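Local atomic coordinates of quinoline 2-oxidoreductase large subunit (Pseudomonas putida, PDB entry 1T3Q), a protein that serves as the large, molybdenum-carrying subunit of quinoline 2-oxidoreductase, a molybdenum hydroxylase of the xanthine dehydrogenase family with a molybdopterin cytosine dinucleotide cofactor. Residues B[189-194]-B[379-384]; B[459-464]-B[749-754]; B[317-322]-B[335-340]. All coordinates share one frame; numbering follows the deposited sequence.

Interaction 1: residues B[189-194]-B[379-384]; sequences GQFSCG and QIARET
The ring of Phe191 lies flat on the backbone of Ala381. Ala381 CA sits 3.5 Å from the ring centroid and only 2° off the ring normal, a CH-pi contact centred over one face, while Ala381 CB rests on the same face nearer CD2, 3.3 Å from that atom. Phe191 points toward the helix, with CG anti to its own carbonyl carbon, beside the backbone N (chi1 -66°). Thr384, one turn further along, comes at the rim: its CG2 lies near the ring plane, 3.8 Å from Phe191 CE1, and the two side chains cross obliquely. That methyl is anti to the backbone N, and OG1, on the other branch, bonds back to Ile380 O at 2.8 Å. Thr384 N reaches the same carbonyl oxygen from the opposite face of its plane, so the oxygen is held by two donors and the hydroxyl is satisfied inside the helix. The contact lays helix 375-393 against strand 185-193, a member of a mixed beta sheet in the first molybdopterin cofactor-binding region; the short segments run roughly antiparallel, at 146°. Two residues along the strand, Cys193 SG meets Ile380 CD1 at 4.2 Å, a looser apolar touch. An alanine in place of Phe191 would probably leave the Ala381 backbone and the Thr384 methyl without their aromatic cover and open a gap between strand and helix. On another side of the helix, Arg382 grips Glu383 OE1 side-on through NE and NH1, and Glu383 OE2 has a second cationic partner in Arg401.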
loop_
_atom_site.group_PDB
_atom_site.type_symbol
_atom_site.label_atom_id
_atom_site.label_comp_id
_atom_site.label_asym_id
_atom_site.label_seq_id
_atom_site.Cartn_x
_atom_site.Cartn_y
_atom_site.Cartn_z
ATOM N N GLY B 189 39.913 1.071 39.805
ATOM C CA GLY B 189 39.674 2.184 38.916
ATOM C C GLY B 189 38.275 2.728 39.071
ATOM O O GLY B 189 37.344 2.013 39.451
ATOM N N GLN B 190 38.136 4.017 38.800
ATOM C CA GLN B 190 36.837 4.657 38.856
ATOM C C GLN B 190 36.542 4.998 37.402
ATOM O O GLN B 190 36.839 6.094 36.922
ATOM C CB GLN B 190 36.899 5.901 39.740
ATOM C CG GLN B 190 37.378 5.582 41.153
ATOM C CD GLN B 190 37.228 6.748 42.105
ATOM O OE1 GLN B 190 37.650 7.866 41.805
ATOM N NE2 GLN B 190 36.633 6.493 43.266
ATOM N N PHE B 191 35.984 4.018 36.699
ATOM C CA PHE B 191 35.665 4.165 35.289
ATOM C C PHE B 191 34.379 4.938 35.059
ATOM O O PHE B 191 33.442 4.873 35.853
ATOM C CB PHE B 191 35.576 2.782 34.644
ATOM C CG PHE B 191 36.892 2.048 34.616
ATOM C CD1 PHE B 191 37.749 2.171 33.530
ATOM C CD2 PHE B 191 37.287 1.260 35.694
ATOM C CE1 PHE B 191 38.983 1.523 33.512
ATOM C CE2 PHE B 191 38.520 0.605 35.691
ATOM C CZ PHE B 191 39.372 0.737 34.595
ATOM N N SER B 192 34.342 5.677 33.961
ATOM C CA SER B 192 33.169 6.457 33.626
ATOM C C SER B 192 33.017 6.568 32.120
ATOM O O SER B 192 33.997 6.764 31.405
ATOM C CB SER B 192 33.280 7.854 34.234
ATOM O OG SER B 192 32.176 8.652 33.846
ATOM N N CYS B 193 31.789 6.417 31.643
ATOM C CA CYS B 193 31.502 6.542 30.222
ATOM C C CYS B 193 30.480 7.652 30.084
ATOM O O CYS B 193 29.539 7.737 30.874
ATOM C CB CYS B 193 30.911 5.249 29.659
ATOM S SG CYS B 193 31.942 3.782 29.883
ATOM N N GLY B 194 30.662 8.512 29.088
ATOM C CA GLY B 194 29.707 9.581 28.887
ATOM C C GLY B 194 28.541 9.059 28.072
ATOM O O GLY B 194 28.563 7.922 27.603
ATOM N N GLN B 379 32.895 -4.178 30.678
ATOM C CA GLN B 379 33.894 -4.846 29.848
ATOM C C GLN B 379 35.124 -3.939 29.784
ATOM O O GLN B 379 36.253 -4.396 29.956
ATOM C CB GLN B 379 33.331 -5.087 28.442
ATOM C CG GLN B 379 34.254 -5.865 27.489
ATOM C CD GLN B 379 34.378 -7.339 27.842
ATOM O OE1 GLN B 379 33.506 -7.912 28.499
ATOM N NE2 GLN B 379 35.454 -7.968 27.381
ATOM N N ILE B 380 34.902 -2.648 29.539
ATOM C CA ILE B 380 35.997 -1.684 29.485
ATOM C C ILE B 380 36.778 -1.682 30.799
ATOM O O ILE B 380 38.000 -1.809 30.815
ATOM C CB ILE B 380 35.478 -0.235 29.237
ATOM C CG1 ILE B 380 34.985 -0.091 27.796
ATOM C CG2 ILE B 380 36.590 0.782 29.519
ATOM C CD1 ILE B 380 34.284 1.229 27.524
ATOM N N ALA B 381 36.054 -1.532 31.903
ATOM C CA ALA B 381 36.666 -1.484 33.224
ATOM C C ALA B 381 37.449 -2.742 33.599
ATOM O O ALA B 381 38.607 -2.655 34.010
ATOM C CB ALA B 381 35.589 -1.207 34.275
ATOM N N ARG B 382 36.825 -3.906 33.451
ATOM C CA ARG B 382 37.487 -5.161 33.813
ATOM C C ARG B 382 38.694 -5.478 32.934
ATOM O O ARG B 382 39.767 -5.785 33.441
ATOM C CB ARG B 382 36.499 -6.331 33.749
ATOM C CG ARG B 382 37.035 -7.618 34.378
ATOM C CD ARG B 382 36.207 -8.822 33.971
ATOM N NE ARG B 382 36.126 -8.921 32.519
ATOM C CZ ARG B 382 35.031 -8.676 31.811
ATOM N NH1 ARG B 382 35.063 -8.778 30.491
ATOM N NH2 ARG B 382 33.898 -8.355 32.424
ATOM N N GLU B 383 38.523 -5.410 31.617
ATOM C CA GLU B 383 39.630 -5.717 30.722
ATOM C C GLU B 383 40.795 -4.755 30.921
ATOM O O GLU B 383 41.954 -5.150 30.818
ATOM C CB GLU B 383 39.164 -5.703 29.265
ATOM C CG GLU B 383 38.116 -6.776 28.937
ATOM C CD GLU B 383 38.617 -8.196 29.195
ATOM O OE1 GLU B 383 38.069 -8.881 30.089
ATOM O OE2 GLU B 383 39.562 -8.630 28.501
ATOM N N THR B 384 40.491 -3.496 31.215
ATOM C CA THR B 384 41.539 -2.510 31.444
ATOM C C THR B 384 42.294 -2.831 32.735
ATOM O O THR B 384 43.515 -2.702 32.798
ATOM C CB THR B 384 40.954 -1.078 31.518
ATOM O OG1 THR B 384 40.456 -0.703 30.226
ATOM C CG2 THR B 384 42.020 -0.076 31.946
#

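Interaction 2: residues B[459-464]-B[749-754]; sequences GVSVFN and APAAVV
Gly459 and Ala752 meet backbone to backbone, through a CA-H...O contact in which Gly459 CA stands 3.3 Å from Ala752 O with an angle of 153° at the hydrogen. The two CA atoms are 4.6 Å apart, closer than a side chain on the strand residue would allow: a CB on Gly459 would point toward the helix and run into that same carbonyl oxygen. No hydrogen bond links the two segments. Van der Waals contacts do the rest, and Ser461 makes most of them. Its OG is anti to the backbone N (chi1 175°) and lies 3.4 Å from Ala751 CB, while its CB is 3.7 Å from Ala752 N and 4.1 Å from Ala752 CB. Small residues on both sides thus bring helix 744-761 down onto strand 454-467, an outer strand of a four-stranded mixed sheet in the second molybdopterin cofactor-binding region; the axes of the short segments approach to 5.9 Å and run roughly antiparallel, at 154°. Ala752 CB also comes within 4.0 Å of Gly459 O, so the methyl touches strand backbone as well as the serine. The polar bonds are made beyond the pair of segments. Ser461 OG is hydrogen-bonded to Ser748 OG, one turn before Ala752 on the same helix, and to Gln379 NE2 from helix 375-393, which gives this buried hydroxyl two partners beside the Ala751 methyl. The other side of the helix packs on helix 672-692, where Pro750 touches Ala686 and Gln689.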
loop_
_atom_site.group_PDB
_atom_site.type_symbol
_atom_site.label_atom_id
_atom_site.label_comp_id
_atom_site.label_asym_id
_atom_site.label_seq_id
_atom_site.Cartn_x
_atom_site.Cartn_y
_atom_site.Cartn_z
ATOM N N GLY B 459 45.932 -3.150 23.174
ATOM C CA GLY B 459 44.854 -3.381 24.115
ATOM C C GLY B 459 44.173 -4.698 23.810
ATOM O O GLY B 459 43.927 -5.014 22.646
ATOM N N VAL B 460 43.866 -5.467 24.851
ATOM C CA VAL B 460 43.221 -6.759 24.671
ATOM C C VAL B 460 41.881 -6.839 25.386
ATOM O O VAL B 460 41.721 -6.321 26.491
ATOM C CB VAL B 460 44.123 -7.905 25.187
ATOM C CG1 VAL B 460 43.400 -9.248 25.069
ATOM C CG2 VAL B 460 45.412 -7.935 24.390
ATOM N N SER B 461 40.920 -7.482 24.736
ATOM C CA SER B 461 39.595 -7.666 25.309
ATOM C C SER B 461 39.034 -9.018 24.892
ATOM O O SER B 461 38.892 -9.298 23.703
ATOM C CB SER B 461 38.647 -6.559 24.844
ATOM O OG SER B 461 37.330 -6.810 25.302
ATOM N N VAL B 462 38.731 -9.858 25.879
ATOM C CA VAL B 462 38.162 -11.176 25.630
ATOM C C VAL B 462 36.762 -11.160 26.229
ATOM O O VAL B 462 36.570 -10.692 27.354
ATOM C CB VAL B 462 39.013 -12.277 26.291
ATOM C CG1 VAL B 462 38.371 -13.638 26.066
ATOM C CG2 VAL B 462 40.430 -12.248 25.708
ATOM N N PHE B 463 35.786 -11.672 25.488
ATOM C CA PHE B 463 34.411 -11.648 25.967
ATOM C C PHE B 463 33.583 -12.885 25.649
ATOM O O PHE B 463 33.986 -13.764 24.885
ATOM C CB PHE B 463 33.670 -10.458 25.339
ATOM C CG PHE B 463 33.302 -10.681 23.891
ATOM C CD1 PHE B 463 34.256 -10.544 22.885
ATOM C CD2 PHE B 463 32.028 -11.126 23.545
ATOM C CE1 PHE B 463 33.951 -10.854 21.561
ATOM C CE2 PHE B 463 31.713 -11.441 22.224
ATOM C CZ PHE B 463 32.681 -11.306 21.228
ATOM N N ASN B 464 32.407 -12.925 26.267
ATOM C CA ASN B 464 31.407 -13.946 26.009
ATOM C C ASN B 464 30.173 -13.044 25.951
ATOM O O ASN B 464 30.237 -11.896 26.402
ATOM C CB ASN B 464 31.365 -15.023 27.115
ATOM C CG ASN B 464 30.638 -14.588 28.367
ATOM O OD1 ASN B 464 30.448 -13.402 28.622
ATOM N ND2 ASN B 464 30.243 -15.566 29.175
ATOM N N ALA B 749 35.025 -4.510 21.610
ATOM C CA ALA B 749 35.977 -3.610 20.962
ATOM C C ALA B 749 36.251 -2.312 21.740
ATOM O O ALA B 749 37.376 -1.822 21.752
ATOM C CB ALA B 749 35.521 -3.292 19.532
ATOM N N PRO B 750 35.235 -1.735 22.400
ATOM C CA PRO B 750 35.556 -0.501 23.124
ATOM C C PRO B 750 36.612 -0.756 24.198
ATOM O O PRO B 750 37.478 0.082 24.451
ATOM C CB PRO B 750 34.214 -0.089 23.723
ATOM C CG PRO B 750 33.212 -0.650 22.736
ATOM C CD PRO B 750 33.790 -2.019 22.453
ATOM N N ALA B 751 36.530 -1.922 24.834
ATOM C CA ALA B 751 37.474 -2.281 25.878
ATOM C C ALA B 751 38.882 -2.385 25.304
ATOM O O ALA B 751 39.847 -1.959 25.928
ATOM C CB ALA B 751 37.060 -3.605 26.526
ATOM N N ALA B 752 38.992 -2.945 24.103
ATOM C CA ALA B 752 40.290 -3.089 23.448
ATOM C C ALA B 752 40.956 -1.734 23.218
ATOM O O ALA B 752 42.163 -1.593 23.417
ATOM C CB ALA B 752 40.128 -3.829 22.114
ATOM N N VAL B 753 40.173 -0.740 22.800
ATOM C CA VAL B 753 40.720 0.591 22.553
ATOM C C VAL B 753 41.145 1.282 23.848
ATOM O O VAL B 753 42.239 1.850 23.926
ATOM C CB VAL B 753 39.712 1.504 21.812
ATOM C CG1 VAL B 753 40.343 2.876 21.567
ATOM C CG2 VAL B 753 39.301 0.872 20.487
ATOM N N VAL B 754 40.284 1.246 24.861
ATOM C CA VAL B 754 40.627 1.868 26.134
ATOM C C VAL B 754 41.874 1.188 26.695
ATOM O O VAL B 754 42.793 1.855 27.185
ATOM C CB VAL B 754 39.475 1.741 27.159
ATOM C CG1 VAL B 754 39.932 2.250 28.522
ATOM C CG2 VAL B 754 38.276 2.551 26.685
#

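Interaction 3: residues B[317-322]-B[335-340]; sequences NRSITD and VESHVG. With SO4 (sulfate ion), chain K.
Ser337 OG stands between two strand hydroxyls, hydrogen-bonded to Ser319 OG at 2.5 Å and to Thr321 OG1 at 2.6 Å. The three hydroxyls form a short buried chain across the contact, in which either oxygen of each pair could be the donor. Ser319 and Thr321 are alternate residues of the strand, pointing to the same side, and Ser337 reaches in between them. Ser319 OG is anti to the backbone N (chi1 -173°), whereas Thr321 OG1 is anti to the carbonyl carbon (chi1 -65°), and these two settings turn both oxygens toward Ser337. Gln298 OE1 adds a weak hydrogen bond to Ser337 OG. Away from the helix, Arg318 is extended from CG to NE and holds a sulfate ion, probably from the crystallisation liquor: NH1 and NH2 both bond to sulfate O3, at 2.9 and 2.6 Å, with the oxygen in the guanidinium plane, and Arg168 binds the same ion. Strand 312-322, helix 337-342 and strand 352-360 make up a beta-alpha-beta unit of the first molybdopterin cofactor-binding region, its two strands parallel neighbours in one sheet. The contact sets the first turn of that helix against the strand leading into it, with Glu336 at the N-cap position. Beyond the hydroxyls, Thr321 also packs on Glu336, and the two side chains cross at about a right angle: Glu336 CB is 3.2 Å from Thr321 OG1 and 3.7 Å from Thr321 CG2. The glutamate then bends at chi2 (-73°), and its carboxylate leads away to Gln298 NE2 and Lys296 N. That side chain lies about 9 Å from the bound dioxosulfidomolybdenum ion, near the active site but not in contact with the metal group.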
loop_
_atom_site.group_PDB
_atom_site.type_symbol
_atom_site.label_atom_id
_atom_site.label_comp_id
_atom_site.label_asym_id
_atom_site.label_seq_id
_atom_site.Cartn_x
_atom_site.Cartn_y
_atom_site.Cartn_z
ATOM N N ASN B 317 32.501 -4.286 42.274
ATOM C CA ASN B 317 32.034 -3.279 41.328
ATOM C C ASN B 317 30.772 -2.567 41.772
ATOM O O ASN B 317 29.744 -3.192 42.026
ATOM C CB ASN B 317 31.781 -3.887 39.945
ATOM C CG ASN B 317 31.538 -2.820 38.875
ATOM O OD1 ASN B 317 30.593 -2.908 38.092
ATOM N ND2 ASN B 317 32.403 -1.814 38.837
ATOM N N ARG B 318 30.870 -1.249 41.866
ATOM C CA ARG B 318 29.743 -0.400 42.233
ATOM C C ARG B 318 29.411 0.295 40.916
ATOM O O ARG B 318 30.189 1.114 40.425
ATOM C CB ARG B 318 30.175 0.615 43.292
ATOM C CG ARG B 318 29.153 1.693 43.625
ATOM C CD ARG B 318 29.739 2.637 44.671
ATOM N NE ARG B 318 28.986 3.881 44.816
ATOM C CZ ARG B 318 27.797 3.979 45.398
ATOM N NH1 ARG B 318 27.209 2.903 45.903
ATOM N NH2 ARG B 318 27.197 5.158 45.474
ATOM N N SER B 319 28.274 -0.060 40.337
ATOM C CA SER B 319 27.866 0.492 39.054
ATOM C C SER B 319 26.667 1.425 39.184
ATOM O O SER B 319 25.642 1.052 39.747
ATOM C CB SER B 319 27.533 -0.662 38.101
ATOM O OG SER B 319 27.275 -0.202 36.787
ATOM N N ILE B 320 26.799 2.637 38.652
ATOM C CA ILE B 320 25.717 3.613 38.716
ATOM C C ILE B 320 25.390 4.125 37.318
ATOM O O ILE B 320 26.287 4.473 36.551
ATOM C CB ILE B 320 26.097 4.818 39.597
ATOM C CG1 ILE B 320 26.629 4.332 40.947
ATOM C CG2 ILE B 320 24.873 5.706 39.808
ATOM C CD1 ILE B 320 27.282 5.423 41.776
ATOM N N THR B 321 24.101 4.172 37.001
ATOM C CA THR B 321 23.630 4.623 35.698
ATOM C C THR B 321 22.903 5.959 35.771
ATOM O O THR B 321 22.066 6.174 36.655
ATOM C CB THR B 321 22.652 3.586 35.081
ATOM O OG1 THR B 321 23.352 2.366 34.803
ATOM C CG2 THR B 321 22.038 4.117 33.793
ATOM N N ASP B 322 23.238 6.860 34.849
ATOM C CA ASP B 322 22.566 8.156 34.762
ATOM C C ASP B 322 21.377 7.808 33.872
ATOM O O ASP B 322 21.509 7.738 32.648
ATOM C CB ASP B 322 23.465 9.185 34.073
ATOM C CG ASP B 322 22.835 10.565 34.023
ATOM O OD1 ASP B 322 21.698 10.676 33.519
ATOM O OD2 ASP B 322 23.475 11.536 34.485
ATOM N N VAL B 335 18.670 -1.147 31.648
ATOM C CA VAL B 335 19.378 -1.485 30.417
ATOM C C VAL B 335 20.898 -1.308 30.518
ATOM O O VAL B 335 21.654 -1.924 29.765
ATOM C CB VAL B 335 18.815 -0.654 29.222
ATOM C CG1 VAL B 335 19.270 0.784 29.317
ATOM C CG2 VAL B 335 19.227 -1.285 27.900
ATOM N N GLU B 336 21.353 -0.480 31.451
ATOM C CA GLU B 336 22.787 -0.270 31.621
ATOM C C GLU B 336 23.403 -1.069 32.779
ATOM O O GLU B 336 23.716 -2.246 32.619
ATOM C CB GLU B 336 23.091 1.222 31.775
ATOM C CG GLU B 336 23.015 1.992 30.447
ATOM C CD GLU B 336 24.195 1.689 29.526
ATOM O OE1 GLU B 336 24.064 1.874 28.295
ATOM O OE2 GLU B 336 25.261 1.282 30.033
ATOM N N SER B 337 23.573 -0.435 33.936
ATOM C CA SER B 337 24.181 -1.090 35.098
ATOM C C SER B 337 23.592 -2.432 35.533
ATOM O O SER B 337 24.330 -3.381 35.806
ATOM C CB SER B 337 24.172 -0.139 36.303
ATOM O OG SER B 337 25.089 0.924 36.118
ATOM N N HIS B 338 22.270 -2.510 35.606
ATOM C CA HIS B 338 21.611 -3.730 36.049
ATOM C C HIS B 338 21.998 -4.960 35.227
ATOM O O HIS B 338 22.535 -5.925 35.769
ATOM C CB HIS B 338 20.095 -3.531 36.043
ATOM C CG HIS B 338 19.340 -4.599 36.771
ATOM N ND1 HIS B 338 18.951 -5.779 36.173
ATOM C CD2 HIS B 338 18.907 -4.667 38.053
ATOM C CE1 HIS B 338 18.308 -6.526 37.055
ATOM N NE2 HIS B 338 18.269 -5.873 38.203
ATOM N N VAL B 339 21.733 -4.938 33.925
ATOM C CA VAL B 339 22.086 -6.090 33.101
ATOM C C VAL B 339 23.597 -6.226 32.963
ATOM O O VAL B 339 24.111 -7.332 32.771
ATOM C CB VAL B 339 21.449 -6.009 31.698
ATOM C CG1 VAL B 339 19.936 -6.033 31.827
ATOM C CG2 VAL B 339 21.916 -4.756 30.971
ATOM N N GLY B 340 24.306 -5.105 33.076
ATOM C CA GLY B 340 25.756 -5.123 32.976
ATOM C C GLY B 340 26.414 -5.908 34.103
ATOM O O GLY B 340 27.299 -6.734 33.865
HETATM S S SO4 K . 24.751 5.425 48.267
HETATM O O1 SO4 K . 24.810 4.523 49.435
HETATM O O2 SO4 K . 25.654 6.573 48.482
HETATM O O3 SO4 K . 25.176 4.694 47.063
HETATM O O4 SO4 K . 23.369 5.909 48.085
#

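How the interactions relate
From the N terminus, strand 185-193 comes first, and helix 375-393 packs on it, so interaction 1 closes a loop with 184 residues between its segments. Within that loop lies interaction 3, a short closure of 12 residues between strand 312-322 and helix 337-342; both contacts reach the same sheet without touching, their nearest atoms about 6 Å apart. Interaction 2 opens later, at strand 454-467, and closes 284 residues on at helix 744-761, in series with the other two. Interactions 1 and 2 touch: Gln379 NE2 and Glu383 OE2 probably hydrogen-bond to the backbone of Val462, joining helix 375-393 to strand 454-467 and its four-stranded sheet.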